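Local atomic coordinates of Ycf54-like protein (Synechocystis sp. PCC 6803, PDB entry 5M2P), a protein that is probably a component of the magnesium protoporphyrin IX monomethyl ester cyclase and is required for protochlorophyllide formation in chlorophyll biosynthesis. Residues 5-10 with 92-97. Numbering follows the deposited sequence.
Sequences ATYYYA and GEFEAP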
loop_
_atom_site.group_PDB
_atom_site.type_symbol
_atom_site.label_atom_id
_atom_site.label_comp_id
_atom_site.label_asym_id
_atom_site.label_seq_id
_atom_site.Cartn_x
_atom_site.Cartn_y
_atom_site.Cartn_z
ATOM N N ALA A 5 5.848 -10.177 9.610
ATOM C CA ALA A 5 6.372 -9.997 8.261
ATOM C C ALA A 5 6.696 -8.521 8.023
ATOM O O ALA A 5 6.163 -7.631 8.702
ATOM C CB ALA A 5 5.327 -10.458 7.262
ATOM N N THR A 6 7.557 -8.257 7.052
ATOM C CA THR A 6 7.832 -6.909 6.555
ATOM C C THR A 6 6.862 -6.591 5.436
ATOM O O THR A 6 6.757 -7.303 4.431
ATOM C CB THR A 6 9.273 -6.710 6.031
ATOM O OG1 THR A 6 10.213 -7.094 7.041
ATOM C CG2 THR A 6 9.549 -5.276 5.679
ATOM N N TYR A 7 6.169 -5.474 5.626
ATOM C CA TYR A 7 5.287 -4.906 4.636
ATOM C C TYR A 7 5.896 -3.660 4.046
ATOM O O TYR A 7 6.483 -2.835 4.755
ATOM C CB TYR A 7 3.921 -4.538 5.253
ATOM C CG TYR A 7 3.168 -5.761 5.715
ATOM C CD1 TYR A 7 3.471 -6.396 6.918
ATOM C CD2 TYR A 7 2.171 -6.318 4.928
ATOM C CE1 TYR A 7 2.821 -7.563 7.299
ATOM C CE2 TYR A 7 1.515 -7.477 5.307
ATOM C CZ TYR A 7 1.851 -8.095 6.493
ATOM O OH TYR A 7 1.195 -9.254 6.866
ATOM N N TYR A 8 5.761 -3.515 2.728
ATOM C CA TYR A 8 6.258 -2.374 1.999
ATOM C C TYR A 8 5.048 -1.618 1.493
ATOM O O TYR A 8 4.051 -2.242 1.133
ATOM C CB TYR A 8 7.142 -2.844 0.812
ATOM C CG TYR A 8 8.250 -3.727 1.262
ATOM C CD1 TYR A 8 9.426 -3.191 1.754
ATOM C CD2 TYR A 8 8.105 -5.100 1.271
ATOM C CE1 TYR A 8 10.426 -4.008 2.238
ATOM C CE2 TYR A 8 9.095 -5.932 1.757
ATOM C CZ TYR A 8 10.253 -5.382 2.256
ATOM O OH TYR A 8 11.253 -6.192 2.745
ATOM N N TYR A 9 5.137 -0.290 1.423
ATOM C CA TYR A 9 4.003 0.497 0.994
ATOM C C TYR A 9 4.409 1.628 0.073
ATOM O O TYR A 9 5.519 2.168 0.152
ATOM C CB TYR A 9 3.185 1.056 2.185
ATOM C CG TYR A 9 3.888 2.132 2.976
ATOM C CD1 TYR A 9 3.862 3.463 2.558
ATOM C CD2 TYR A 9 4.657 1.826 4.096
ATOM C CE1 TYR A 9 4.554 4.441 3.239
ATOM C CE2 TYR A 9 5.330 2.809 4.812
ATOM C CZ TYR A 9 5.292 4.120 4.367
ATOM O OH TYR A 9 5.993 5.085 5.038
ATOM N N ALA A 10 3.427 1.992 -0.749
ATOM C CA ALA A 10 3.429 3.227 -1.526
ATOM C C ALA A 10 2.126 3.956 -1.175
ATOM O O ALA A 10 1.055 3.420 -1.412
ATOM C CB ALA A 10 3.495 2.915 -3.022
ATOM N N GLY A 92 7.760 3.301 2.007
ATOM C CA GLY A 92 8.402 2.877 3.242
ATOM C C GLY A 92 8.080 1.443 3.547
ATOM O O GLY A 92 7.590 0.709 2.688
ATOM N N GLU A 93 8.367 1.045 4.773
ATOM C CA GLU A 93 8.158 -0.333 5.200
ATOM C C GLU A 93 7.904 -0.360 6.692
ATOM O O GLU A 93 8.240 0.576 7.406
ATOM C CB GLU A 93 9.364 -1.220 4.873
ATOM C CG GLU A 93 10.593 -0.923 5.684
ATOM C CD GLU A 93 11.797 -1.705 5.209
ATOM O OE1 GLU A 93 12.299 -2.538 5.998
ATOM O OE2 GLU A 93 12.225 -1.496 4.057
ATOM N N PHE A 94 7.335 -1.465 7.139
ATOM C CA PHE A 94 7.063 -1.674 8.557
ATOM C C PHE A 94 6.886 -3.158 8.815
ATOM O O PHE A 94 6.569 -3.924 7.919
ATOM C CB PHE A 94 5.820 -0.901 9.025
ATOM C CG PHE A 94 4.564 -1.235 8.285
ATOM C CD1 PHE A 94 3.795 -2.318 8.645
ATOM C CD2 PHE A 94 4.126 -0.453 7.234
ATOM C CE1 PHE A 94 2.615 -2.621 7.980
ATOM C CE2 PHE A 94 2.945 -0.739 6.562
ATOM C CZ PHE A 94 2.187 -1.820 6.905
ATOM N N GLU A 95 7.103 -3.580 10.052
ATOM C CA GLU A 95 6.853 -4.941 10.465
ATOM C C GLU A 95 5.452 -5.026 11.107
ATOM O O GLU A 95 5.011 -4.120 11.841
ATOM C CB GLU A 95 7.911 -5.405 11.472
ATOM C CG GLU A 95 9.343 -5.147 11.048
ATOM C CD GLU A 95 9.781 -6.027 9.921
ATOM O OE1 GLU A 95 9.648 -7.267 10.065
ATOM O OE2 GLU A 95 10.285 -5.478 8.905
ATOM N N ALA A 96 4.758 -6.134 10.885
ATOM C CA ALA A 96 3.438 -6.349 11.486
ATOM C C ALA A 96 3.134 -7.831 11.507
ATOM O O ALA A 96 3.693 -8.580 10.699
ATOM C CB ALA A 96 2.365 -5.620 10.707
ATOM N N PRO A 97 2.231 -8.271 12.400
ATOM C CA PRO A 97 1.545 -7.466 13.390
ATOM C C PRO A 97 2.433 -7.025 14.535
ATOM O O PRO A 97 3.332 -7.741 14.941
ATOM C CB PRO A 97 0.489 -8.424 13.937
ATOM C CG PRO A 97 1.132 -9.754 13.836
ATOM C CD PRO A 97 1.840 -9.687 12.505
HETATM O O HOH W 1 1.776 -10.377 9.137
#
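The Y9 ring lies over the backbone of G92: the glycine CA sits 3.8 Å from the ring centroid in a CH-pi contact, and G92 N stands above the centre of the same face. Y9 reaches there because its CG takes the crowded position between backbone N and carbonyl carbon (chi1 70°). Glycine suits the site: with no side chain, its backbone lets the Y9 ring, hydroxyl included, lie directly on it. F94 adopts the same first torsion and receives Y7 CB over one face, 3.9 Å from its centroid, while Y9 CD2 meets its edge. The Y7 and F94 rings are nearly parallel but slid apart, so they barely overlap; Y7 CE1 also packs against the CB of A96 at 3.9 Å, a short side chain that fits beside the ring. At the edge of the Y7 ring, in its plane, lie A96 O and a water that donates to A96 O and hydrogen-bonds Y7 OH at 2.6 Å. F51 meets both the Y9 and F94 rings, extending this aromatic side of the sheet.

The other face, carrying T6, Y8, E93 and E95, is more polar. E95 bends at chi2 so that the syn lone pair of OE2 accepts a very short 2.5 Å hydrogen bond from T6 OG1; threonine joins this hydroxyl to a beta-branched shape suited to a strand. Y8 and E93 run side by side, the carboxylate turned 83° from the ring, with E93 OE2 at the ring edge, 3.6 Å from Y8 CE1.

Reciprocal backbone hydrogen bonds join A5 with A96, Y7 with F94 and Y9 with G92; Y7 N to F94 O is nearly straight at 170°. The non-hydrogen-bonded pairs T6-E95 and Y8-E93 fall between them, the regular antiparallel ladder by which strand 90-96 forms one border of the four-stranded, 2-3-1-4 antiparallel sheet of the Ycf54 fold.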